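Side-chain contacts in farnesyl diphosphate phosphatase YisP (Bacillus subtilis subsp. subtilis, PDB 3WE9), which hydrolyses farnesyl diphosphate to farnesol and diphosphate and takes part in biofilm formation: residues A158-L161 / V162-S166; I177-Q180 / V181-Q184; F185-E189 / A190-K194; V197-A200 / F201-W205; Q252-V255 / F256-H259. One frame throughout, in Å; residues are numbered along the deposited sequence.

Overall arrangement
All five interactions are local contacts along one chain, and they differ mainly in depth. Interaction 1 lies about 7 Å from the centre of the chain, deep in the fold in the last turns of helix 145-165, whereas the other four centre about 19 to 27 Å out, at one end. Interactions 2, 3 and 4 follow one another along helices 179-185, 189-194 and 199-221 and all lie at helix starts, with side-chain capping in interactions 3 and 4 and proline, methionine and arginine packing in interaction 2. Interaction 5 is loop, where the carbonyl and the carboxylate of one aspartate carry much of the contact. Interaction 4 touches all the others, meeting interaction 1 through W205.

Interaction 1: residues A158-L161 / V162-S166; sequences AIQL and VRFLS
Q160 and F164, one helical turn apart on helix 145-165, lie against each other with amide and ring planes only 19° from parallel. CG of Q160 reaches CZ of F164 at 3.3 Å, and CD of Q160 sits 3.4 Å from CE1 of F164. The glutamine gets there with CG anti to the backbone N (chi1 -172°) and a bend at chi2 (65°) that lays the amide over the F164 ring. Its NE2 is satisfied by T128 OG1 on helix 118-140, while OE1 rests 3.6 Å from CD of R163. The main-chain carbonyl of Q160 is used twice over: it accepts from F164 N at 2.9 Å, and it also lies over one face of the F164 ring, displaced toward the rim.

The other carbonyls are paired in the same i to i+4 pattern, A158 O taking V162 N, I159 O taking R163 N and L161 O taking L165 N. Beyond them the pattern changes. S166 N turns to R163 O, and V162 O receives instead the hydroxyl of S166, with OG at 2.7 Å and above the carbonyl plane. L165 O is taken by the indole NE1 of W205.

L161 and V162 carry apolar surface into the surrounding helices, whereas R163 runs extended past I159. The chain continues directly into a DXXXD sequence, which probably corresponds to the second aspartate-rich motif of the family. The chemistry implies a helix end whose polar groups are met from within by its backbone and S166, and from neighbouring helices by T128 and W205.

Interaction 2: residues I177-Q180 / V181-Q184; sequences IPRQ and VMQQ
I177 and P178 meet M182 and V181 in a helix-start contact, where the chain enters the first turn of helix 179-185 near the outer end of the fold. P178 is the N-cap residue. Its carbonyl accepts from M182 N at 3.0 Å, a nearly straight bond lying in the carbonyl plane, and a weak bond from V181 N shares the same oxygen. The pyrrolidine ring and V181 run side by side, CB of P178 touching CG2 of V181 at 3.6 Å.

M182 does double duty. Its CG meets CG2 of I177 at 3.6 Å, the two side chains crossing at about a right angle. Further out, SD lies over one face of the R179 guanidinium, 3.8 Å from CD of R179. The arginine bends at chi2 (48°) and then extends, which carries the head group back beyond the helix start. There NH1 donates to a lone pair of I177 O at 2.8 Å, with the oxygen in the guanidinium plane. K174 O also receives NH1, and E189 forms a salt bridge with NE, so the flat group is gripped at several points and its rotation is probably fixed.

L192 of helix 189-194 packs on I177, R179 and M182. V181 meets T204 and Y207 of helix 199-221, P178 meets I208 there, and L118 and L121 of helix 118-140 close in on V181 and P178, respectively.

Interaction 3: residues F185-E189 / A190-K194; sequences FGYTE and ADLQK
Y187 and L192 set their side chains at about a right angle, CE2 of the ring lying 3.7 Å from CB of the leucine. The tyrosine chain extends with CG anti to the backbone N (chi1 -169°), which lays the ring along the first turn of helix 189-194. D191 slants across the same ring, its carboxylate plane turned 33° from the ring plane. Past both of them, the phenol OH reaches T196 O in the following loop and bonds there.

T188 and D191 face each other as a capping box, with T188 at the N-cap. T188 N donates to D191 OD2 at 3.0 Å, a straight bond that meets the oxygen from above the carboxylate plane. In return T188 OG1 accepts from D191 N, although the modelled position of that hydroxyl is less certain. The same OD2 receives a water at 2.7 Å, and this water also donates to G186 O, tying the carboxylate to the end of the preceding helix. G186, with positive phi, is the C-prime residue of a Schellman motif there: Y187 N returns to M182 O and G186 N to Q183 O. On the helix side, T188 O takes L192 N at 3.0 Å.

Replacing Y187 with an alanine would probably leave T196 O without its phenol partner and open a gap beside L192.

The Y187 ring also meets F201 of helix 199-221, at about 45° between planes, and touches F256 of the loop after helix 228-250, so this tight turn between two short helices is closed in by a longer helix and a loop.

Interaction 4: residues V197-A200 / F201-W205; sequences VNKA and FTMTW
N198 turns its CG between its own backbone N and carbonyl carbon (chi1 49°), which swings OD1 back over the helix start to accept F201 N at 2.8 Å. T202 places OG1 in the same way (chi1 57°), and the hydroxyl donates to K199 O at 3.0 Å. M203 N reaches this oxygen as well, from the same face of the carbonyl plane. T204 instead has OG1 beside its backbone N. It grips A200 O at 2.8 Å, while T204 N meets that oxygen from the opposite face.

K199 bends at chi2 so that its CE rests 3.7 Å from CG of M203. A water then joins the ammonium to the T202 hydroxyl, donating to OG1 at 2.9 Å and accepting from NZ. On another side of the turn, CG1 of V197 touches CD2 of F201 at 3.9 Å, and the F201 ring continues to F256 with planes at about 45°.

An asparagine N-cap is a classic way to start a helix, and threonine hydroxyls bonding back to carbonyls one turn earlier are common within helices; here both occur in the opening turns of helix 199-221 of the all-helical squalene/phytoene synthase fold.

Interaction 5: residues Q252-V255 / F256-H259; sequences QHDV and FQYH
D254, V255 and F256 carry this loop contact, with D254 reaching across to Q257 and Y258. The aspartate's CG stands roughly anti to the backbone N (chi1 -153°), which directs the carboxylate along the next turn of chain. OD1 rests 3.6 Å from CG of Q257. OD2 comes up to the edge of the Y258 ring, in its plane and 3.7 Å from CE2, with the carboxylate turned 67° from that ring; this is the approach in which an aromatic C-H edge probably faces the oxygen favourably. The carbonyl of D254 accepts Y258 N at 3.2 Å, in the carbonyl plane, and Q257 N adds a weak bond to the same oxygen. A water accepts from F256 N at 3.0 Å and lies close to OD1, though so close that the details there are doubtful.

The chain reaches this point through two sharp reversals. A Schellman motif with Q252 as its C-prime residue ends helix 228-250, and D254 is then the centre of an inverse gamma turn, closed by a weak bond from V255 N to the carbonyl of H253, whose ring bonds through NE2 to E206 and meets W205 edge-to-face. A lysine in place of D254 would probably lose the carboxylate's approach to the Y258 edge and its contact with CG of Q257, leaving the Y258 ring freer to turn.

V255 turns its side chain away from the following residues and packs on L168 and F201, while its CA-H points at Y258 O, 3.4 Å from CA. F256 sends its ring inward against L168.

Interaction 1: residues A158-L161 / V162-S166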
# COMPACT_ATOMS: atom_id res chain seq x y z
N ALA A 158 -2.26 -4.96 4.16
CA ALA A 158 -3.04 -5.60 3.10
C ALA A 158 -2.71 -5.02 1.72
O ALA A 158 -2.58 -5.75 0.73
CB ALA A 158 -4.53 -5.44 3.39
N ILE A 159 -2.59 -3.70 1.65
CA ILE A 159 -2.28 -3.04 0.38
C ILE A 159 -0.93 -3.50 -0.17
O ILE A 159 -0.75 -3.70 -1.37
CB ILE A 159 -2.31 -1.50 0.55
CG1 ILE A 159 -3.76 -1.04 0.75
CG2 ILE A 159 -1.66 -0.82 -0.65
CD1 ILE A 159 -3.90 0.44 1.15
N GLN A 160 0.04 -3.68 0.73
CA GLN A 160 1.35 -4.15 0.30
C GLN A 160 1.22 -5.59 -0.22
O GLN A 160 1.83 -5.95 -1.24
CB GLN A 160 2.34 -4.09 1.47
CG GLN A 160 3.78 -4.36 1.07
CD GLN A 160 4.33 -3.30 0.12
OE1 GLN A 160 3.77 -3.04 -0.94
NE2 GLN A 160 5.44 -2.69 0.51
N LEU A 161 0.43 -6.40 0.46
CA LEU A 161 0.23 -7.78 0.01
C LEU A 161 -0.44 -7.78 -1.36
O LEU A 161 -0.09 -8.59 -2.22
CB LEU A 161 -0.65 -8.56 1.00
CG LEU A 161 0.00 -8.95 2.33
CD1 LEU A 161 -1.02 -9.69 3.19
CD2 LEU A 161 1.23 -9.81 2.08
N VAL A 162 -1.39 -6.88 -1.57
CA VAL A 162 -2.05 -6.82 -2.87
C VAL A 162 -1.06 -6.43 -3.96
O VAL A 162 -1.05 -7.01 -5.04
CB VAL A 162 -3.23 -5.83 -2.85
CG1 VAL A 162 -3.80 -5.67 -4.26
CG2 VAL A 162 -4.31 -6.36 -1.92
N ARG A 163 -0.23 -5.44 -3.67
CA ARG A 163 0.77 -5.02 -4.64
C ARG A 163 1.69 -6.19 -4.97
O ARG A 163 2.02 -6.42 -6.13
CB ARG A 163 1.58 -3.84 -4.08
CG ARG A 163 0.82 -2.53 -4.06
CD ARG A 163 1.58 -1.46 -3.32
NE ARG A 163 0.99 -0.14 -3.50
CZ ARG A 163 1.11 0.59 -4.60
NH1 ARG A 163 1.81 0.13 -5.63
NH2 ARG A 163 0.53 1.78 -4.67
N PHE A 164 2.11 -6.92 -3.94
CA PHE A 164 2.98 -8.07 -4.14
C PHE A 164 2.34 -9.10 -5.06
O PHE A 164 3.00 -9.63 -5.95
CB PHE A 164 3.32 -8.74 -2.80
CG PHE A 164 4.21 -7.93 -1.90
CD1 PHE A 164 4.77 -6.72 -2.34
CD2 PHE A 164 4.52 -8.39 -0.62
CE1 PHE A 164 5.61 -5.99 -1.51
CE2 PHE A 164 5.37 -7.66 0.22
CZ PHE A 164 5.92 -6.45 -0.23
N LEU A 165 1.06 -9.37 -4.83
CA LEU A 165 0.30 -10.34 -5.62
C LEU A 165 -0.06 -9.89 -7.04
O LEU A 165 -0.50 -10.70 -7.86
CB LEU A 165 -0.99 -10.71 -4.88
CG LEU A 165 -0.85 -11.49 -3.57
CD1 LEU A 165 -2.20 -11.55 -2.85
CD2 LEU A 165 -0.35 -12.90 -3.87
N SER A 166 0.12 -8.61 -7.32
CA SER A 166 -0.22 -8.03 -8.63
C SER A 166 0.88 -8.07 -9.69
O SER A 166 0.63 -7.75 -10.85
CB SER A 166 -0.63 -6.56 -8.44
OG SER A 166 -1.73 -6.42 -7.57

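Interaction 2: residues I177-Q180 / V181-Q184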
# COMPACT_ATOMS: atom_id res chain seq x y z
N ILE A 177 7.57 -14.98 -2.69
CA ILE A 177 6.61 -16.08 -2.59
C ILE A 177 7.17 -17.09 -1.57
O ILE A 177 8.27 -17.62 -1.75
CB ILE A 177 6.42 -16.80 -3.94
CG1 ILE A 177 5.93 -15.80 -5.00
CG2 ILE A 177 5.42 -17.95 -3.78
CD1 ILE A 177 6.01 -16.32 -6.41
N PRO A 178 6.42 -17.35 -0.49
CA PRO A 178 6.84 -18.28 0.56
C PRO A 178 7.03 -19.71 0.07
O PRO A 178 6.09 -20.36 -0.39
CB PRO A 178 5.72 -18.17 1.59
CG PRO A 178 5.18 -16.80 1.37
CD PRO A 178 5.14 -16.71 -0.13
N ARG A 179 8.26 -20.21 0.18
CA ARG A 179 8.58 -21.56 -0.26
C ARG A 179 7.78 -22.63 0.49
O ARG A 179 7.49 -23.69 -0.07
CB ARG A 179 10.09 -21.82 -0.13
CG ARG A 179 10.87 -21.51 -1.41
CD ARG A 179 10.53 -20.15 -2.02
NE ARG A 179 11.28 -19.91 -3.25
CZ ARG A 179 11.19 -18.81 -3.99
NH1 ARG A 179 10.38 -17.81 -3.63
NH2 ARG A 179 11.93 -18.70 -5.09
N GLN A 180 7.43 -22.36 1.74
CA GLN A 180 6.64 -23.33 2.50
C GLN A 180 5.21 -23.39 1.97
O GLN A 180 4.57 -24.43 2.02
CB GLN A 180 6.62 -22.98 4.00
CG GLN A 180 7.92 -23.30 4.73
CD GLN A 180 8.33 -24.74 4.54
OE1 GLN A 180 7.60 -25.67 4.91
NE2 GLN A 180 9.50 -24.95 3.94
N VAL A 181 4.72 -22.26 1.47
CA VAL A 181 3.37 -22.23 0.91
C VAL A 181 3.42 -22.95 -0.44
O VAL A 181 2.54 -23.74 -0.77
CB VAL A 181 2.86 -20.78 0.73
CG1 VAL A 181 1.50 -20.79 0.02
CG2 VAL A 181 2.71 -20.10 2.09
N MET A 182 4.46 -22.69 -1.22
CA MET A 182 4.61 -23.36 -2.51
C MET A 182 4.62 -24.87 -2.29
O MET A 182 3.95 -25.62 -3.01
CB MET A 182 5.92 -22.94 -3.18
CG MET A 182 5.89 -21.55 -3.81
SD MET A 182 7.55 -20.96 -4.17
CE MET A 182 8.11 -22.14 -5.42
N GLN A 183 5.39 -25.31 -1.30
CA GLN A 183 5.52 -26.74 -0.99
C GLN A 183 4.20 -27.38 -0.61
O GLN A 183 3.96 -28.55 -0.92
CB GLN A 183 6.54 -26.94 0.13
CG GLN A 183 6.81 -28.41 0.46
CD GLN A 183 7.90 -28.60 1.51
OE1 GLN A 183 7.80 -28.10 2.63
NE2 GLN A 183 8.95 -29.33 1.14
N GLN A 184 3.35 -26.62 0.08
CA GLN A 184 2.03 -27.08 0.50
C GLN A 184 1.21 -27.57 -0.68
O GLN A 184 0.52 -28.58 -0.60
CB GLN A 184 1.25 -25.92 1.14
CG GLN A 184 1.39 -25.72 2.63
CD GLN A 184 0.84 -24.37 3.08
OE1 GLN A 184 -0.16 -23.88 2.55
NE2 GLN A 184 1.49 -23.78 4.07

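Interaction 3: residues F185-E189 / A190-K194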
# COMPACT_ATOMS: atom_id res chain seq x y z
N PHE A 185 1.29 -26.82 -1.78
CA PHE A 185 0.52 -27.11 -2.98
C PHE A 185 1.27 -27.76 -4.14
O PHE A 185 0.69 -28.00 -5.19
CB PHE A 185 -0.15 -25.81 -3.44
CG PHE A 185 -0.97 -25.14 -2.36
CD1 PHE A 185 -2.06 -25.81 -1.79
CD2 PHE A 185 -0.62 -23.88 -1.88
CE1 PHE A 185 -2.79 -25.22 -0.75
CE2 PHE A 185 -1.34 -23.29 -0.84
CZ PHE A 185 -2.43 -23.96 -0.27
N GLY A 186 2.55 -28.05 -3.94
CA GLY A 186 3.33 -28.68 -4.99
C GLY A 186 3.80 -27.78 -6.12
O GLY A 186 4.02 -28.25 -7.24
N TYR A 187 3.95 -26.48 -5.85
CA TYR A 187 4.43 -25.55 -6.86
C TYR A 187 5.95 -25.56 -6.74
O TYR A 187 6.50 -25.22 -5.69
CB TYR A 187 3.88 -24.14 -6.61
CG TYR A 187 4.12 -23.19 -7.76
CD1 TYR A 187 3.64 -23.48 -9.04
CD2 TYR A 187 4.83 -22.00 -7.58
CE1 TYR A 187 3.87 -22.62 -10.11
CE2 TYR A 187 5.07 -21.13 -8.65
CZ TYR A 187 4.58 -21.45 -9.91
OH TYR A 187 4.82 -20.61 -10.98
N THR A 188 6.62 -25.92 -7.83
CA THR A 188 8.08 -26.03 -7.82
C THR A 188 8.89 -24.78 -8.14
O THR A 188 8.40 -23.86 -8.77
CB THR A 188 8.51 -27.12 -8.81
OG1 THR A 188 8.20 -26.70 -10.14
CG2 THR A 188 7.77 -28.41 -8.52
N GLU A 189 10.15 -24.78 -7.71
CA GLU A 189 11.06 -23.68 -8.00
C GLU A 189 11.15 -23.55 -9.52
O GLU A 189 11.23 -22.45 -10.06
CB GLU A 189 12.46 -23.95 -7.44
CG GLU A 189 12.60 -23.80 -5.93
CD GLU A 189 12.64 -22.35 -5.49
OE1 GLU A 189 12.66 -21.45 -6.37
OE2 GLU A 189 12.66 -22.09 -4.27
N ALA A 190 11.15 -24.70 -10.20
CA ALA A 190 11.23 -24.71 -11.66
C ALA A 190 9.99 -24.05 -12.27
O ALA A 190 10.10 -23.29 -13.23
CB ALA A 190 11.37 -26.14 -12.17
N ASP A 191 8.81 -24.37 -11.72
CA ASP A 191 7.56 -23.78 -12.21
C ASP A 191 7.68 -22.27 -12.08
O ASP A 191 7.45 -21.52 -13.03
CB ASP A 191 6.35 -24.20 -11.35
CG ASP A 191 5.93 -25.66 -11.53
OD1 ASP A 191 6.13 -26.22 -12.62
OD2 ASP A 191 5.37 -26.22 -10.55
N LEU A 192 8.04 -21.83 -10.88
CA LEU A 192 8.19 -20.41 -10.57
C LEU A 192 9.15 -19.68 -11.51
O LEU A 192 8.84 -18.61 -12.02
CB LEU A 192 8.66 -20.23 -9.12
CG LEU A 192 8.94 -18.80 -8.65
CD1 LEU A 192 7.67 -17.96 -8.76
CD2 LEU A 192 9.43 -18.82 -7.21
N GLN A 193 10.32 -20.26 -11.73
CA GLN A 193 11.31 -19.63 -12.59
C GLN A 193 10.76 -19.46 -14.01
O GLN A 193 11.05 -18.47 -14.67
CB GLN A 193 12.60 -20.45 -12.62
CG GLN A 193 13.73 -19.77 -13.39
CD GLN A 193 15.08 -20.43 -13.17
OE1 GLN A 193 15.58 -20.49 -12.05
NE2 GLN A 193 15.68 -20.93 -14.25
N LYS A 194 9.96 -20.43 -14.45
CA LYS A 194 9.35 -20.39 -15.78
C LYS A 194 8.12 -19.50 -15.80
O LYS A 194 7.60 -19.16 -16.87
CB LYS A 194 8.93 -21.80 -16.22
CG LYS A 194 10.01 -22.61 -16.92
CD LYS A 194 9.55 -24.04 -17.20
CE LYS A 194 9.44 -24.85 -15.91
NZ LYS A 194 9.04 -26.27 -16.15
O HOH W 1 3.76 -28.28 -10.04

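Interaction 4: residues V197-A200 / F201-W205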
# COMPACT_ATOMS: atom_id res chain seq x y z
N VAL A 197 1.75 -20.78 -14.70
CA VAL A 197 0.50 -20.56 -13.98
C VAL A 197 -0.33 -21.83 -14.08
O VAL A 197 -1.05 -22.04 -15.06
CB VAL A 197 -0.31 -19.39 -14.57
CG1 VAL A 197 -1.63 -19.24 -13.82
CG2 VAL A 197 0.50 -18.10 -14.47
N ASN A 198 -0.20 -22.68 -13.07
CA ASN A 198 -0.96 -23.92 -13.03
C ASN A 198 -1.79 -23.91 -11.76
O ASN A 198 -1.80 -22.91 -11.03
CB ASN A 198 -0.02 -25.13 -13.05
CG ASN A 198 1.10 -25.02 -12.02
OD1 ASN A 198 0.97 -24.34 -11.01
ND2 ASN A 198 2.21 -25.72 -12.27
N LYS A 199 -2.50 -25.00 -11.50
CA LYS A 199 -3.34 -25.11 -10.32
C LYS A 199 -2.53 -24.90 -9.04
O LYS A 199 -2.98 -24.24 -8.11
CB LYS A 199 -4.02 -26.48 -10.28
CG LYS A 199 -4.91 -26.69 -9.06
CD LYS A 199 -6.02 -25.65 -8.98
CE LYS A 199 -6.95 -25.91 -7.80
NZ LYS A 199 -8.01 -24.88 -7.67
N ALA A 200 -1.33 -25.48 -9.00
CA ALA A 200 -0.46 -25.35 -7.83
C ALA A 200 -0.15 -23.87 -7.58
O ALA A 200 -0.08 -23.42 -6.43
CB ALA A 200 0.84 -26.12 -8.07
N PHE A 201 0.04 -23.11 -8.65
CA PHE A 201 0.32 -21.69 -8.49
C PHE A 201 -0.89 -20.90 -8.01
O PHE A 201 -0.77 -20.06 -7.10
CB PHE A 201 0.81 -21.04 -9.78
CG PHE A 201 0.96 -19.55 -9.67
CD1 PHE A 201 1.91 -19.00 -8.81
CD2 PHE A 201 0.11 -18.69 -10.36
CE1 PHE A 201 2.01 -17.61 -8.63
CE2 PHE A 201 0.20 -17.30 -10.20
CZ PHE A 201 1.15 -16.77 -9.32
N THR A 202 -2.05 -21.14 -8.60
CA THR A 202 -3.24 -20.41 -8.20
C THR A 202 -3.61 -20.71 -6.75
O THR A 202 -4.10 -19.83 -6.04
CB THR A 202 -4.44 -20.70 -9.15
OG1 THR A 202 -4.72 -22.10 -9.17
CG2 THR A 202 -4.13 -20.21 -10.56
N MET A 203 -3.37 -21.94 -6.31
CA MET A 203 -3.65 -22.30 -4.92
C MET A 203 -2.70 -21.54 -4.00
O MET A 203 -3.10 -21.08 -2.93
CB MET A 203 -3.48 -23.81 -4.71
CG MET A 203 -4.62 -24.62 -5.30
SD MET A 203 -4.38 -26.37 -5.06
CE MET A 203 -5.10 -26.59 -3.42
N THR A 204 -1.45 -21.41 -4.42
CA THR A 204 -0.43 -20.68 -3.66
C THR A 204 -0.84 -19.21 -3.59
O THR A 204 -0.84 -18.61 -2.51
CB THR A 204 0.95 -20.79 -4.35
OG1 THR A 204 1.38 -22.16 -4.35
CG2 THR A 204 1.99 -19.91 -3.62
N TRP A 205 -1.20 -18.65 -4.74
CA TRP A 205 -1.61 -17.26 -4.82
C TRP A 205 -2.85 -16.99 -3.98
O TRP A 205 -2.90 -16.01 -3.24
CB TRP A 205 -1.89 -16.90 -6.29
CG TRP A 205 -2.08 -15.44 -6.54
CD1 TRP A 205 -1.14 -14.54 -6.94
CD2 TRP A 205 -3.32 -14.72 -6.46
NE1 TRP A 205 -1.70 -13.30 -7.13
CE2 TRP A 205 -3.04 -13.38 -6.84
CE3 TRP A 205 -4.63 -15.06 -6.11
CZ2 TRP A 205 -4.03 -12.39 -6.87
CZ3 TRP A 205 -5.62 -14.07 -6.15
CH2 TRP A 205 -5.31 -12.75 -6.53
O HOH W 2 -6.79 -22.12 -7.08

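Interaction 5: residues Q252-V255 / F256-H259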
# COMPACT_ATOMS: atom_id res chain seq x y z
N GLN A 252 -6.98 -14.59 -15.09
CA GLN A 252 -6.29 -15.86 -14.92
C GLN A 252 -4.96 -15.85 -14.17
O GLN A 252 -4.06 -16.63 -14.50
CB GLN A 252 -6.10 -16.50 -16.29
CG GLN A 252 -7.34 -16.41 -17.18
CD GLN A 252 -8.61 -16.85 -16.47
OE1 GLN A 252 -9.44 -16.02 -16.07
NE2 GLN A 252 -8.76 -18.16 -16.30
N HIS A 253 -4.82 -14.98 -13.18
CA HIS A 253 -3.60 -14.93 -12.38
C HIS A 253 -2.33 -14.79 -13.22
O HIS A 253 -1.27 -15.26 -12.82
CB HIS A 253 -3.48 -16.19 -11.52
CG HIS A 253 -4.65 -16.42 -10.61
ND1 HIS A 253 -5.78 -17.11 -11.01
CD2 HIS A 253 -4.89 -16.02 -9.34
CE1 HIS A 253 -6.65 -17.13 -10.01
NE2 HIS A 253 -6.14 -16.47 -8.99
N ASP A 254 -2.45 -14.13 -14.37
CA ASP A 254 -1.33 -13.96 -15.31
C ASP A 254 -0.35 -12.88 -14.84
O ASP A 254 0.07 -12.02 -15.63
CB ASP A 254 -1.92 -13.61 -16.68
CG ASP A 254 -1.04 -14.04 -17.85
OD1 ASP A 254 -0.09 -14.82 -17.66
OD2 ASP A 254 -1.33 -13.59 -18.97
N VAL A 255 0.04 -12.95 -13.57
CA VAL A 255 0.94 -11.96 -12.97
C VAL A 255 2.43 -12.12 -13.24
O VAL A 255 3.21 -11.27 -12.83
CB VAL A 255 0.72 -11.88 -11.44
CG1 VAL A 255 -0.69 -11.41 -11.14
CG2 VAL A 255 0.99 -13.23 -10.80
N PHE A 256 2.83 -13.20 -13.91
CA PHE A 256 4.24 -13.39 -14.25
C PHE A 256 4.52 -12.62 -15.55
O PHE A 256 5.64 -12.20 -15.81
CB PHE A 256 4.57 -14.87 -14.47
CG PHE A 256 4.54 -15.71 -13.22
CD1 PHE A 256 5.45 -15.47 -12.19
CD2 PHE A 256 3.62 -16.74 -13.08
CE1 PHE A 256 5.44 -16.26 -11.03
CE2 PHE A 256 3.60 -17.53 -11.92
CZ PHE A 256 4.51 -17.29 -10.90
N GLN A 257 3.46 -12.44 -16.34
CA GLN A 257 3.56 -11.75 -17.63
C GLN A 257 3.19 -10.27 -17.59
O GLN A 257 3.80 -9.46 -18.28
CB GLN A 257 2.67 -12.45 -18.66
CG GLN A 257 3.10 -13.86 -19.00
CD GLN A 257 4.57 -13.95 -19.34
OE1 GLN A 257 5.10 -13.12 -20.08
NE2 GLN A 257 5.25 -14.96 -18.81
N TYR A 258 2.18 -9.93 -16.79
CA TYR A 258 1.71 -8.56 -16.68
C TYR A 258 1.61 -8.07 -15.25
O TYR A 258 1.40 -8.86 -14.33
CB TYR A 258 0.30 -8.44 -17.29
CG TYR A 258 0.20 -8.78 -18.74
CD1 TYR A 258 0.40 -7.81 -19.73
CD2 TYR A 258 -0.15 -10.07 -19.15
CE1 TYR A 258 0.25 -8.12 -21.08
CE2 TYR A 258 -0.29 -10.39 -20.49
CZ TYR A 258 -0.09 -9.40 -21.45
OH TYR A 258 -0.25 -9.70 -22.78
N HIS A 259 1.73 -6.76 -15.07
CA HIS A 259 1.58 -6.13 -13.77
C HIS A 259 0.14 -5.63 -13.77
O HIS A 259 -0.23 -4.79 -14.60
CB HIS A 259 2.55 -4.95 -13.61
CG HIS A 259 2.31 -4.13 -12.38
ND1 HIS A 259 3.09 -3.04 -12.05
CD2 HIS A 259 1.37 -4.22 -11.41
CE1 HIS A 259 2.64 -2.50 -10.93
NE2 HIS A 259 1.59 -3.20 -10.52
O HOH W 3 1.69 -15.00 -15.99